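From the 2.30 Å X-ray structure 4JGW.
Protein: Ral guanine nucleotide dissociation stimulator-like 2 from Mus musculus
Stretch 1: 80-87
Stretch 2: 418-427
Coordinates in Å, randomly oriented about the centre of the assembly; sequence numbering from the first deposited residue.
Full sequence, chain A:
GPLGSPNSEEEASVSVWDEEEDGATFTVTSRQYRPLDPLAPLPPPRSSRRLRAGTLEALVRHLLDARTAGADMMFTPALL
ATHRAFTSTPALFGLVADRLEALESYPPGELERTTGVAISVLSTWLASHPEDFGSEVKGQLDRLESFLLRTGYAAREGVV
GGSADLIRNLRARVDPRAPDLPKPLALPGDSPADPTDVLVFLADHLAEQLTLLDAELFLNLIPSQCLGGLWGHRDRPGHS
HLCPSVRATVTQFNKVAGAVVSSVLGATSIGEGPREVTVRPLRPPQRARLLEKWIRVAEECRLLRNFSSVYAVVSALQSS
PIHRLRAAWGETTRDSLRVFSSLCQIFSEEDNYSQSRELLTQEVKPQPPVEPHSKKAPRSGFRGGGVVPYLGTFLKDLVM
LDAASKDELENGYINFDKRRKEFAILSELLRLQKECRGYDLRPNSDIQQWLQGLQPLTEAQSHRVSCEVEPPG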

ATOM      1  N   LEU A  80      -3.598 -15.174  -0.608  1.00 27.22           N
ATOM      2  CA  LEU A  80      -2.430 -15.001   0.254  1.00 27.40           C
ATOM      3  C   LEU A  80      -2.242 -13.555   0.704  1.00 27.49           C
ATOM      4  O   LEU A  80      -1.792 -13.309   1.820  1.00 27.49           O
ATOM      5  CB  LEU A  80      -1.154 -15.516  -0.429  1.00 27.27           C
ATOM      6  CG  LEU A  80      -1.018 -17.026  -0.676  1.00 27.49           C
ATOM      7  CD1 LEU A  80       0.289 -17.334  -1.395  1.00 26.85           C
ATOM      8  CD2 LEU A  80      -1.128 -17.843   0.616  1.00 26.81           C
ATOM      9  N   ALA A  81      -2.595 -12.610  -0.164  1.00 27.81           N
ATOM     10  CA  ALA A  81      -2.436 -11.186   0.132  1.00 28.17           C
ATOM     11  C   ALA A  81      -3.555 -10.612   1.005  1.00 28.45           C
ATOM     12  O   ALA A  81      -3.311  -9.717   1.811  1.00 28.19           O
ATOM     13  CB  ALA A  81      -2.306 -10.385  -1.155  1.00 28.11           C
ATOM     14  N   THR A  82      -4.772 -11.130   0.844  1.00 28.84           N
ATOM     15  CA  THR A  82      -5.950 -10.565   1.511  1.00 29.32           C
ATOM     16  C   THR A  82      -6.473 -11.372   2.710  1.00 29.88           C
ATOM     17  O   THR A  82      -7.401 -10.929   3.385  1.00 29.95           O
ATOM     18  CB  THR A  82      -7.125 -10.347   0.521  1.00 29.23           C
ATOM     19  OG1 THR A  82      -7.559 -11.609  -0.004  1.00 28.77           O
ATOM     20  CG2 THR A  82      -6.722  -9.423  -0.625  1.00 29.23           C
ATOM     21  N   HIS A  83      -5.884 -12.538   2.976  1.00 30.59           N
ATOM     22  CA  HIS A  83      -6.443 -13.479   3.961  1.00 31.45           C
ATOM     23  C   HIS A  83      -6.640 -12.916   5.374  1.00 32.19           C
ATOM     24  O   HIS A  83      -7.575 -13.307   6.072  1.00 32.46           O
ATOM     25  CB  HIS A  83      -5.656 -14.797   3.998  1.00 31.27           C
ATOM     26  CG  HIS A  83      -4.361 -14.719   4.744  1.00 31.35           C
ATOM     27  ND1 HIS A  83      -3.206 -14.216   4.184  1.00 31.30           N
ATOM     28  CD2 HIS A  83      -4.034 -15.101   6.002  1.00 31.15           C
ATOM     29  CE1 HIS A  83      -2.227 -14.281   5.068  1.00 31.46           C
ATOM     30  NE2 HIS A  83      -2.702 -14.816   6.179  1.00 31.19           N
ATOM     31  N   ARG A  84      -5.772 -11.991   5.777  1.00 32.96           N
ATOM     32  CA  ARG A  84      -5.834 -11.410   7.119  1.00 33.80           C
ATOM     33  C   ARG A  84      -7.049 -10.507   7.324  1.00 34.16           C
ATOM     34  O   ARG A  84      -7.327 -10.085   8.445  1.00 34.30           O
ATOM     35  CB  ARG A  84      -4.542 -10.658   7.447  1.00 33.92           C
ATOM     36  CG  ARG A  84      -3.349 -11.566   7.650  1.00 34.62           C
ATOM     37  CD  ARG A  84      -2.218 -10.843   8.351  1.00 36.58           C
ATOM     38  NE  ARG A  84      -1.296 -11.796   8.964  1.00 37.56           N
ATOM     39  CZ  ARG A  84      -0.448 -11.506   9.944  1.00 38.12           C
ATOM     40  NH1 ARG A  84      -0.392 -10.277  10.445  1.00 38.12           N
ATOM     41  NH2 ARG A  84       0.342 -12.455  10.430  1.00 38.74           N
ATOM     42  N   ALA A  85      -7.770 -10.221   6.240  1.00 34.60           N
ATOM     43  CA  ALA A  85      -8.987  -9.417   6.310  1.00 34.87           C
ATOM     44  C   ALA A  85     -10.202 -10.226   6.769  1.00 35.13           C
ATOM     45  O   ALA A  85     -11.146  -9.661   7.328  1.00 35.34           O
ATOM     46  CB  ALA A  85      -9.264  -8.748   4.970  1.00 34.88           C
ATOM     47  N   PHE A  86     -10.178 -11.538   6.533  1.00 35.33           N
ATOM     48  CA  PHE A  86     -11.321 -12.408   6.859  1.00 35.41           C
ATOM     49  C   PHE A  86     -10.967 -13.646   7.691  1.00 35.54           C
ATOM     50  O   PHE A  86     -11.846 -14.261   8.298  1.00 35.75           O
ATOM     51  CB  PHE A  86     -12.100 -12.805   5.592  1.00 35.45           C
ATOM     52  CG  PHE A  86     -11.259 -13.469   4.528  1.00 35.28           C
ATOM     53  CD1 PHE A  86     -11.118 -14.852   4.495  1.00 35.24           C
ATOM     54  CD2 PHE A  86     -10.624 -12.709   3.547  1.00 35.45           C
ATOM     55  CE1 PHE A  86     -10.346 -15.468   3.509  1.00 34.95           C
ATOM     56  CE2 PHE A  86      -9.853 -13.317   2.558  1.00 34.91           C
ATOM     57  CZ  PHE A  86      -9.716 -14.696   2.539  1.00 34.82           C
ATOM     58  N   THR A  87      -9.689 -14.017   7.702  1.00 35.63           N
ATOM     59  CA  THR A  87      -9.198 -15.112   8.544  1.00 35.67           C
ATOM     60  C   THR A  87      -7.881 -14.691   9.207  1.00 35.78           C
ATOM     61  O   THR A  87      -7.613 -13.496   9.336  1.00 35.92           O
ATOM     62  CB  THR A  87      -9.090 -16.466   7.757  1.00 35.66           C
ATOM     63  OG1 THR A  87      -8.711 -17.520   8.649  1.00 35.53           O
ATOM     64  CG2 THR A  87      -8.083 -16.390   6.603  1.00 35.68           C
ATOM     65  N   LYS A 418     -14.800  -9.785  -3.949  1.00 28.61           N
ATOM     66  CA  LYS A 418     -14.309  -8.654  -3.162  1.00 27.95           C
ATOM     67  C   LYS A 418     -12.784  -8.688  -3.037  1.00 27.51           C
ATOM     68  O   LYS A 418     -12.121  -7.660  -3.185  1.00 27.25           O
ATOM     69  CB  LYS A 418     -14.957  -8.651  -1.770  1.00 27.98           C
ATOM     70  CG  LYS A 418     -14.486  -7.523  -0.858  1.00 27.75           C
ATOM     71  CD  LYS A 418     -15.320  -7.428   0.409  1.00 27.99           C
ATOM     72  CE  LYS A 418     -14.890  -6.224   1.239  1.00 28.30           C
ATOM     73  NZ  LYS A 418     -15.869  -5.885   2.307  1.00 28.20           N
ATOM     74  N   ARG A 419     -12.246  -9.878  -2.779  1.00 27.14           N
ATOM     75  CA  ARG A 419     -10.809 -10.060  -2.554  1.00 26.93           C
ATOM     76  C   ARG A 419      -9.982  -9.881  -3.829  1.00 26.77           C
ATOM     77  O   ARG A 419      -8.829  -9.445  -3.768  1.00 26.61           O
ATOM     78  CB  ARG A 419     -10.524 -11.423  -1.910  1.00 26.85           C
ATOM     79  CG  ARG A 419     -11.321 -11.706  -0.635  1.00 26.93           C
ATOM     80  CD  ARG A 419     -11.156 -10.599   0.400  1.00 26.78           C
ATOM     81  NE  ARG A 419     -12.188 -10.648   1.433  1.00 27.18           N
ATOM     82  CZ  ARG A 419     -12.413  -9.682   2.322  1.00 27.04           C
ATOM     83  NH1 ARG A 419     -11.685  -8.572   2.312  1.00 26.80           N
ATOM     84  NH2 ARG A 419     -13.374  -9.823   3.222  1.00 26.72           N
ATOM     85  N   ARG A 420     -10.577 -10.222  -4.973  1.00 26.55           N
ATOM     86  CA  ARG A 420      -9.938 -10.019  -6.274  1.00 26.25           C
ATOM     87  C   ARG A 420      -9.807  -8.534  -6.582  1.00 26.24           C
ATOM     88  O   ARG A 420      -8.766  -8.082  -7.067  1.00 26.14           O
ATOM     89  CB  ARG A 420     -10.738 -10.702  -7.386  1.00 26.30           C
ATOM     90  CG  ARG A 420     -10.598 -12.207  -7.416  1.00 25.55           C
ATOM     91  CD  ARG A 420     -11.376 -12.819  -8.571  1.00 24.31           C
ATOM     92  NE  ARG A 420     -11.570 -14.246  -8.339  1.00 23.92           N
ATOM     93  CZ  ARG A 420     -10.741 -15.201  -8.743  1.00 23.35           C
ATOM     94  NH1 ARG A 420      -9.649 -14.898  -9.441  1.00 22.91           N
ATOM     95  NH2 ARG A 420     -11.013 -16.466  -8.454  1.00 22.18           N
ATOM     96  N   LYS A 421     -10.877  -7.791  -6.300  1.00 26.17           N
ATOM     97  CA  LYS A 421     -10.918  -6.346  -6.501  1.00 26.16           C
ATOM     98  C   LYS A 421      -9.943  -5.645  -5.559  1.00 25.93           C
ATOM     99  O   LYS A 421      -9.344  -4.628  -5.915  1.00 25.99           O
ATOM    100  CB  LYS A 421     -12.337  -5.813  -6.287  1.00 26.44           C
ATOM    101  CG  LYS A 421     -13.367  -6.353  -7.270  1.00 27.13           C
ATOM    102  CD  LYS A 421     -14.749  -5.785  -6.987  1.00 28.92           C
ATOM    103  CE  LYS A 421     -15.818  -6.514  -7.792  1.00 29.91           C
ATOM    104  NZ  LYS A 421     -17.138  -5.831  -7.697  1.00 31.46           N
ATOM    105  N   GLU A 422      -9.785  -6.203  -4.362  1.00 25.62           N
ATOM    106  CA  GLU A 422      -8.797  -5.718  -3.406  1.00 25.52           C
ATOM    107  C   GLU A 422      -7.374  -5.980  -3.900  1.00 25.27           C
ATOM    108  O   GLU A 422      -6.532  -5.080  -3.872  1.00 25.12           O
ATOM    109  CB  GLU A 422      -9.030  -6.333  -2.025  1.00 25.46           C
ATOM    110  CG  GLU A 422     -10.173  -5.669  -1.264  1.00 26.05           C
ATOM    111  CD  GLU A 422     -10.487  -6.329   0.062  1.00 26.59           C
ATOM    112  OE1 GLU A 422     -10.198  -7.531   0.227  1.00 27.33           O
ATOM    113  OE2 GLU A 422     -11.033  -5.641   0.947  1.00 27.50           O
ATOM    114  N   PHE A 423      -7.120  -7.201  -4.371  1.00 24.98           N
ATOM    115  CA  PHE A 423      -5.811  -7.556  -4.921  1.00 25.06           C
ATOM    116  C   PHE A 423      -5.419  -6.680  -6.114  1.00 25.02           C
ATOM    117  O   PHE A 423      -4.262  -6.295  -6.238  1.00 25.00           O
ATOM    118  CB  PHE A 423      -5.737  -9.045  -5.293  1.00 24.95           C
ATOM    119  CG  PHE A 423      -4.406  -9.461  -5.876  1.00 24.72           C
ATOM    120  CD1 PHE A 423      -3.279  -9.583  -5.064  1.00 24.04           C
ATOM    121  CD2 PHE A 423      -4.280  -9.720  -7.238  1.00 24.08           C
ATOM    122  CE1 PHE A 423      -2.052  -9.958  -5.601  1.00 23.96           C
ATOM    123  CE2 PHE A 423      -3.057 -10.103  -7.787  1.00 23.98           C
ATOM    124  CZ  PHE A 423      -1.940 -10.221  -6.969  1.00 24.16           C
ATOM    125  N   ALA A 424      -6.384  -6.364  -6.976  1.00 25.25           N
ATOM    126  CA  ALA A 424      -6.155  -5.465  -8.111  1.00 25.53           C
ATOM    127  C   ALA A 424      -5.489  -4.164  -7.665  1.00 25.85           C
ATOM    128  O   ALA A 424      -4.490  -3.736  -8.248  1.00 26.01           O
ATOM    129  CB  ALA A 424      -7.469  -5.176  -8.847  1.00 25.39           C
ATOM    130  N   ILE A 425      -6.049  -3.549  -6.622  1.00 26.10           N
ATOM    131  CA  ILE A 425      -5.508  -2.318  -6.046  1.00 26.44           C
ATOM    132  C   ILE A 425      -4.150  -2.576  -5.393  1.00 26.57           C
ATOM    133  O   ILE A 425      -3.230  -1.769  -5.526  1.00 26.45           O
ATOM    134  CB  ILE A 425      -6.496  -1.688  -5.028  1.00 26.42           C
ATOM    135  CG1 ILE A 425      -7.758  -1.198  -5.747  1.00 26.89           C
ATOM    136  CG2 ILE A 425      -5.840  -0.535  -4.260  1.00 26.85           C
ATOM    137  CD1 ILE A 425      -9.003  -1.158  -4.862  1.00 27.62           C
ATOM    138  N   LEU A 426      -4.032  -3.708  -4.701  1.00 27.00           N
ATOM    139  CA  LEU A 426      -2.784  -4.082  -4.039  1.00 27.42           C
ATOM    140  C   LEU A 426      -1.643  -4.290  -5.035  1.00 27.90           C
ATOM    141  O   LEU A 426      -0.502  -3.920  -4.752  1.00 27.84           O
ATOM    142  CB  LEU A 426      -2.967  -5.332  -3.168  1.00 27.33           C
ATOM    143  CG  LEU A 426      -3.905  -5.300  -1.953  1.00 27.26           C
ATOM    144  CD1 LEU A 426      -3.686  -6.536  -1.092  1.00 26.58           C
ATOM    145  CD2 LEU A 426      -3.741  -4.033  -1.112  1.00 26.60           C
ATOM    146  N   SER A 427      -1.958  -4.869  -6.195  1.00 28.37           N
ATOM    147  CA  SER A 427      -0.957  -5.113  -7.236  1.00 28.96           C
ATOM    148  C   SER A 427      -0.446  -3.809  -7.854  1.00 29.29           C
ATOM    149  O   SER A 427       0.704  -3.737  -8.285  1.00 29.25           O
ATOM    150  CB  SER A 427      -1.491  -6.062  -8.316  1.00 28.76           C
ATOM    151  OG  SER A 427      -2.536  -5.467  -9.067  1.00 29.04           O
TER

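Packing alone joins these two stretches; no hydrogen bond or salt bridge crosses between them. Together they bury 326 Å². Leu80 does not reach the helix of stretch 2. Leu80 O accepts a hydrogen bond from His83 ND1 at 2.9 Å.

Ala81 points toward stretch 2. Ala81 CB lies 4.1 Å from Phe423 CD1, at the edge of that ring, and 4.1 Å from Leu426 CD1. The small methyl suits a place shared by two larger apolar side chains.

Thr82 is the knob of the contact. Its side chain sits among Arg419, Glu422, Phe423 and Leu426. Thr82 CG2 lies 4.2 Å from Leu426 CD1 and 4.0 Å from Glu422 OE1. Thr82 OG1 lies 3.5 Å from Arg419 CB and is hydrogen-bonded to a residue just outside one of the stretches. Threonine thus offers Leu426 a methyl while its hydroxyl is satisfied.

His83 points away, and Arg84 does not reach stretch 2.

Ala85 and Phe86 meet the end of Arg419. Ala85 CB, a single methyl, is 3.6 Å from Arg419 NH1. Phe86 CD2 is 3.3 Å from Arg419 NE and lies over one face of the guanidinium. Within stretch 2, Arg419 NH1 forms a salt bridge with Glu422 OE1 at 2.8 Å. This pairs the buried charge. Glu422 OE1 lies near the guanidinium plane. Thr87 lies beyond reach.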